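Local coordinates for protein saframycin Mx1 synthetase B (Legionella pneumophila subsp. pneumophila, PDB 3KXW) that belongs to the ANL superfamily of AMP-binding enzymes as a fatty acid AMP ligase and holds 5'-O-[(S)-(dodecanoyloxy)(hydroxy)phosphoryl]adenosine in its pocket, at residues A[336-350]-A[370-383]. Residues are numbered along the deposited sequence; the frame is centred on the assembly and turned at random.
Sequences VTGGTPGSSYKTLTL and SYKLVSSGNPIQEV
Leu350 lays its CB over one face of the Tyr371 ring, 4.1 Å from the centroid, in a CH-pi contact. Tyr371 CG stands between its own backbone N and carbonyl carbon (chi1 60°), which swings the ring back across the neighbouring strand to meet it. Leu350 CD1 also meets Leu373 CD1 at 3.7 Å, the chains crossing at about a right angle, so apolar groups gather on one face of this two-stranded antiparallel sheet. On the other, Thr347 and Lys372 suit a wetter setting: a water bridges Thr347 OG1 and Lys372 NZ.

At the far end, Thr337 OG1 donates to Ser376 O (2.8 Å) from above the carbonyl plane, while its methyl faces Pro379. Gly377, its N held by Ser375 OG in an ST turn, brings its CA within 3.6 Å of Gly338 C, a passage that suits glycine, as does its positive phi (101°). Val336 O takes both Ile380 N and Gln381 N in its carbonyl plane, and Val336 CG1 packs on Val383 CG2 (3.6 Å).

Ser376 approaches the bound 5'-O-[(S)-(dodecanoyloxy)(hydroxy)phosphoryl]adenosine to about 3 Å (nearest side-chain atoms). Strand 335-338, with a classic bulge at Val336 and Thr337 opposite Tyr327, lies between 323-328 and edge strand 378-379; Ile380 rests on helix 189-202, and Leu348 touches strand 450-456.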
loop_
_atom_site.group_PDB
_atom_site.type_symbol
_atom_site.label_atom_id
_atom_site.label_comp_id
_atom_site.label_asym_id
_atom_site.label_seq_id
_atom_site.Cartn_x
_atom_site.Cartn_y
_atom_site.Cartn_z
ATOM N N VAL A 336 6.234 7.475 -9.345
ATOM C CA VAL A 336 7.051 7.399 -10.571
ATOM C C VAL A 336 6.342 8.035 -11.762
ATOM O O VAL A 336 6.948 8.828 -12.482
ATOM C CB VAL A 336 7.442 5.933 -10.907
ATOM C CG1 VAL A 336 8.169 5.812 -12.275
ATOM C CG2 VAL A 336 8.328 5.388 -9.798
ATOM N N THR A 337 5.066 7.701 -11.959
ATOM C CA THR A 337 4.280 8.322 -13.034
ATOM C C THR A 337 2.909 8.775 -12.548
ATOM O O THR A 337 2.345 8.187 -11.641
ATOM C CB THR A 337 4.061 7.364 -14.259
ATOM O OG1 THR A 337 3.171 6.294 -13.912
ATOM C CG2 THR A 337 5.365 6.772 -14.726
ATOM N N GLY A 338 2.381 9.826 -13.177
ATOM C CA GLY A 338 1.048 10.310 -12.909
ATOM C C GLY A 338 0.687 11.397 -13.900
ATOM O O GLY A 338 1.571 12.039 -14.470
ATOM N N GLY A 339 -0.602 11.607 -14.118
ATOM C CA GLY A 339 -1.009 12.587 -15.110
ATOM C C GLY A 339 -1.169 13.985 -14.553
ATOM O O GLY A 339 -0.528 14.359 -13.569
ATOM N N THR A 340 -2.060 14.753 -15.179
ATOM C CA THR A 340 -2.412 16.088 -14.718
ATOM C C THR A 340 -3.751 16.040 -13.965
ATOM O O THR A 340 -4.767 15.624 -14.523
ATOM C CB THR A 340 -2.538 17.049 -15.913
ATOM O OG1 THR A 340 -1.296 17.078 -16.637
ATOM C CG2 THR A 340 -2.894 18.447 -15.439
ATOM N N PRO A 341 -3.753 16.452 -12.691
ATOM C CA PRO A 341 -4.977 16.405 -11.872
ATOM C C PRO A 341 -6.150 17.166 -12.525
ATOM O O PRO A 341 -5.939 18.231 -13.088
ATOM C CB PRO A 341 -4.553 17.069 -10.558
ATOM C CG PRO A 341 -3.049 16.821 -10.492
ATOM C CD PRO A 341 -2.566 16.852 -11.918
ATOM N N GLY A 342 -7.357 16.618 -12.442
ATOM C CA GLY A 342 -8.521 17.229 -13.080
ATOM C C GLY A 342 -8.722 16.899 -14.561
ATOM O O GLY A 342 -9.813 17.086 -15.120
ATOM N N SER A 343 -7.679 16.414 -15.217
ATOM C CA SER A 343 -7.812 15.976 -16.600
ATOM C C SER A 343 -8.366 14.545 -16.669
ATOM O O SER A 343 -8.224 13.782 -15.712
ATOM C CB SER A 343 -6.452 16.076 -17.296
ATOM O OG SER A 343 -6.462 15.380 -18.524
ATOM N N SER A 344 -9.005 14.178 -17.777
ATOM C CA SER A 344 -9.498 12.806 -17.951
ATOM C C SER A 344 -8.333 11.886 -18.243
ATOM O O SER A 344 -7.588 12.136 -19.184
ATOM C CB SER A 344 -10.459 12.708 -19.141
ATOM O OG SER A 344 -11.637 13.455 -18.938
ATOM N N TYR A 345 -8.187 10.804 -17.481
ATOM C CA TYR A 345 -7.116 9.858 -17.768
ATOM C C TYR A 345 -7.330 9.178 -19.129
ATOM O O TYR A 345 -8.465 9.013 -19.588
ATOM C CB TYR A 345 -6.978 8.814 -16.648
ATOM C CG TYR A 345 -8.200 7.936 -16.476
ATOM C CD1 TYR A 345 -8.406 6.839 -17.292
ATOM C CD2 TYR A 345 -9.139 8.203 -15.483
ATOM C CE1 TYR A 345 -9.538 6.034 -17.137
ATOM C CE2 TYR A 345 -10.254 7.400 -15.313
ATOM C CZ TYR A 345 -10.453 6.330 -16.142
ATOM O OH TYR A 345 -11.572 5.545 -15.982
ATOM N N LYS A 346 -6.236 8.782 -19.765
ATOM C CA LYS A 346 -6.312 8.139 -21.069
ATOM C C LYS A 346 -6.400 6.622 -20.989
ATOM O O LYS A 346 -5.942 6.013 -20.024
ATOM C CB LYS A 346 -5.112 8.558 -21.924
ATOM C CG LYS A 346 -5.023 10.088 -22.115
ATOM C CD LYS A 346 -3.845 10.448 -22.998
ATOM C CE LYS A 346 -3.725 11.952 -23.206
ATOM N NZ LYS A 346 -3.329 12.646 -21.933
ATOM N N THR A 347 -7.001 6.018 -22.009
ATOM C CA THR A 347 -7.027 4.571 -22.140
ATOM C C THR A 347 -6.599 4.165 -23.549
ATOM O O THR A 347 -6.639 4.973 -24.479
ATOM C CB THR A 347 -8.417 3.945 -21.793
ATOM O OG1 THR A 347 -9.389 4.297 -22.787
ATOM C CG2 THR A 347 -8.900 4.407 -20.414
ATOM N N LEU A 348 -6.156 2.923 -23.693
ATOM C CA LEU A 348 -5.898 2.354 -25.018
ATOM C C LEU A 348 -6.614 1.030 -25.171
ATOM O O LEU A 348 -6.824 0.311 -24.197
ATOM C CB LEU A 348 -4.408 2.137 -25.231
ATOM C CG LEU A 348 -3.574 3.397 -25.425
ATOM C CD1 LEU A 348 -2.094 3.007 -25.345
ATOM C CD2 LEU A 348 -3.938 4.057 -26.754
ATOM N N THR A 349 -6.999 0.705 -26.398
ATOM C CA THR A 349 -7.687 -0.543 -26.652
ATOM C C THR A 349 -6.757 -1.471 -27.390
ATOM O O THR A 349 -6.313 -1.165 -28.498
ATOM C CB THR A 349 -8.953 -0.330 -27.488
ATOM O OG1 THR A 349 -9.803 0.624 -26.834
ATOM C CG2 THR A 349 -9.692 -1.644 -27.664
ATOM N N LEU A 350 -6.426 -2.591 -26.763
ATOM C CA LEU A 350 -5.551 -3.556 -27.394
ATOM C C LEU A 350 -6.370 -4.696 -27.986
ATOM O O LEU A 350 -7.445 -5.046 -27.476
ATOM C CB LEU A 350 -4.533 -4.136 -26.409
ATOM C CG LEU A 350 -3.728 -3.239 -25.466
ATOM C CD1 LEU A 350 -2.352 -3.835 -25.210
ATOM C CD2 LEU A 350 -3.626 -1.801 -25.948
ATOM N N SER A 370 -11.342 -7.340 -27.717
ATOM C CA SER A 370 -10.470 -6.216 -27.369
ATOM C C SER A 370 -10.568 -5.911 -25.873
ATOM O O SER A 370 -11.551 -6.271 -25.225
ATOM C CB SER A 370 -10.861 -4.979 -28.171
ATOM O OG SER A 370 -12.123 -4.484 -27.756
ATOM N N TYR A 371 -9.552 -5.246 -25.327
ATOM C CA TYR A 371 -9.562 -4.861 -23.921
ATOM C C TYR A 371 -8.878 -3.521 -23.745
ATOM O O TYR A 371 -8.095 -3.109 -24.590
ATOM C CB TYR A 371 -8.908 -5.925 -23.034
ATOM C CG TYR A 371 -7.460 -6.257 -23.328
ATOM C CD1 TYR A 371 -6.436 -5.797 -22.503
ATOM C CD2 TYR A 371 -7.115 -7.057 -24.416
ATOM C CE1 TYR A 371 -5.106 -6.114 -22.761
ATOM C CE2 TYR A 371 -5.801 -7.380 -24.679
ATOM C CZ TYR A 371 -4.797 -6.906 -23.854
ATOM O OH TYR A 371 -3.490 -7.236 -24.124
ATOM N N LYS A 372 -9.179 -2.838 -22.648
ATOM C CA LYS A 372 -8.675 -1.494 -22.438
ATOM C C LYS A 372 -7.597 -1.496 -21.361
ATOM O O LYS A 372 -7.735 -2.173 -20.342
ATOM C CB LYS A 372 -9.801 -0.554 -22.023
ATOM C CG LYS A 372 -10.867 -0.273 -23.089
ATOM C CD LYS A 372 -11.434 1.123 -22.902
ATOM C CE LYS A 372 -12.889 1.202 -23.324
ATOM N NZ LYS A 372 -13.454 2.558 -23.005
ATOM N N LEU A 373 -6.529 -0.739 -21.597
ATOM C CA LEU A 373 -5.529 -0.494 -20.578
ATOM C C LEU A 373 -5.630 0.969 -20.195
ATOM O O LEU A 373 -5.904 1.820 -21.052
ATOM C CB LEU A 373 -4.124 -0.793 -21.087
ATOM C CG LEU A 373 -3.774 -2.243 -21.416
ATOM C CD1 LEU A 373 -2.322 -2.330 -21.852
ATOM C CD2 LEU A 373 -4.047 -3.170 -20.230
ATOM N N VAL A 374 -5.414 1.254 -18.913
ATOM C CA VAL A 374 -5.487 2.608 -18.403
ATOM C C VAL A 374 -4.089 3.175 -18.332
ATOM O O VAL A 374 -3.159 2.488 -17.912
ATOM C CB VAL A 374 -6.086 2.649 -16.989
ATOM C CG1 VAL A 374 -6.050 4.066 -16.441
ATOM C CG2 VAL A 374 -7.533 2.106 -16.995
ATOM N N SER A 375 -3.936 4.427 -18.737
ATOM C CA SER A 375 -2.659 5.106 -18.574
ATOM C C SER A 375 -2.333 5.353 -17.096
ATOM O O SER A 375 -3.183 5.826 -16.363
ATOM C CB SER A 375 -2.681 6.454 -19.273
ATOM O OG SER A 375 -1.490 7.165 -19.002
ATOM N N SER A 376 -1.099 5.060 -16.690
ATOM C CA SER A 376 -0.629 5.472 -15.368
ATOM C C SER A 376 0.013 6.869 -15.384
ATOM O O SER A 376 0.583 7.300 -14.380
ATOM C CB SER A 376 0.337 4.435 -14.751
ATOM O OG SER A 376 -0.356 3.249 -14.389
ATOM N N GLY A 377 -0.083 7.582 -16.501
ATOM C CA GLY A 377 0.328 8.981 -16.508
ATOM C C GLY A 377 1.707 9.244 -17.104
ATOM O O GLY A 377 2.324 8.364 -17.693
ATOM N N ASN A 378 2.192 10.470 -16.966
ATOM C CA ASN A 378 3.459 10.834 -17.565
ATOM C C ASN A 378 4.584 10.468 -16.623
ATOM O O ASN A 378 4.382 10.513 -15.424
ATOM C CB ASN A 378 3.503 12.354 -17.754
ATOM C CG ASN A 378 2.426 12.853 -18.670
ATOM O OD1 ASN A 378 2.439 12.584 -19.873
ATOM N ND2 ASN A 378 1.472 13.565 -18.109
ATOM N N PRO A 379 5.787 10.176 -17.159
ATOM C CA PRO A 379 6.941 9.968 -16.271
ATOM C C PRO A 379 7.230 11.205 -15.434
ATOM O O PRO A 379 7.427 12.292 -15.987
ATOM C CB PRO A 379 8.090 9.718 -17.245
ATOM C CG PRO A 379 7.430 9.136 -18.481
ATOM C CD PRO A 379 6.104 9.873 -18.569
ATOM N N ILE A 380 7.244 11.050 -14.113
ATOM C CA ILE A 380 7.635 12.120 -13.210
ATOM C C ILE A 380 9.080 11.887 -12.802
ATOM O O ILE A 380 9.865 12.826 -12.776
ATOM C CB ILE A 380 6.710 12.160 -11.991
ATOM C CG1 ILE A 380 5.294 12.528 -12.442
ATOM C CG2 ILE A 380 7.246 13.132 -10.919
ATOM C CD1 ILE A 380 4.214 12.198 -11.436
ATOM N N GLN A 381 9.424 10.636 -12.468
ATOM C CA GLN A 381 10.810 10.209 -12.460
ATOM C C GLN A 381 11.126 9.797 -13.887
ATOM O O GLN A 381 10.220 9.477 -14.637
ATOM C CB GLN A 381 11.026 9.025 -11.515
ATOM C CG GLN A 381 10.615 9.342 -10.072
ATOM C CD GLN A 381 11.088 8.298 -9.073
ATOM O OE1 GLN A 381 12.217 7.785 -9.155
ATOM N NE2 GLN A 381 10.223 7.969 -8.132
ATOM N N GLU A 382 12.402 9.807 -14.272
ATOM C CA GLU A 382 12.765 9.321 -15.606
ATOM C C GLU A 382 12.411 7.835 -15.758
ATOM O O GLU A 382 12.791 7.018 -14.915
ATOM C CB GLU A 382 14.251 9.542 -15.906
ATOM C CG GLU A 382 14.699 8.818 -17.209
ATOM C CD GLU A 382 16.211 8.921 -17.482
ATOM O OE1 GLU A 382 16.838 9.897 -17.021
ATOM O OE2 GLU A 382 16.760 8.026 -18.160
ATOM N N VAL A 383 11.709 7.490 -16.842
ATOM C CA VAL A 383 11.275 6.115 -17.106
ATOM C C VAL A 383 11.786 5.665 -18.479
ATOM O O VAL A 383 11.584 6.360 -19.472
ATOM C CB VAL A 383 9.724 6.007 -17.127
ATOM C CG1 VAL A 383 9.279 4.669 -17.745
ATOM C CG2 VAL A 383 9.155 6.178 -15.734
HETATM O O HOH W 1 -11.942 5.163 -22.248
#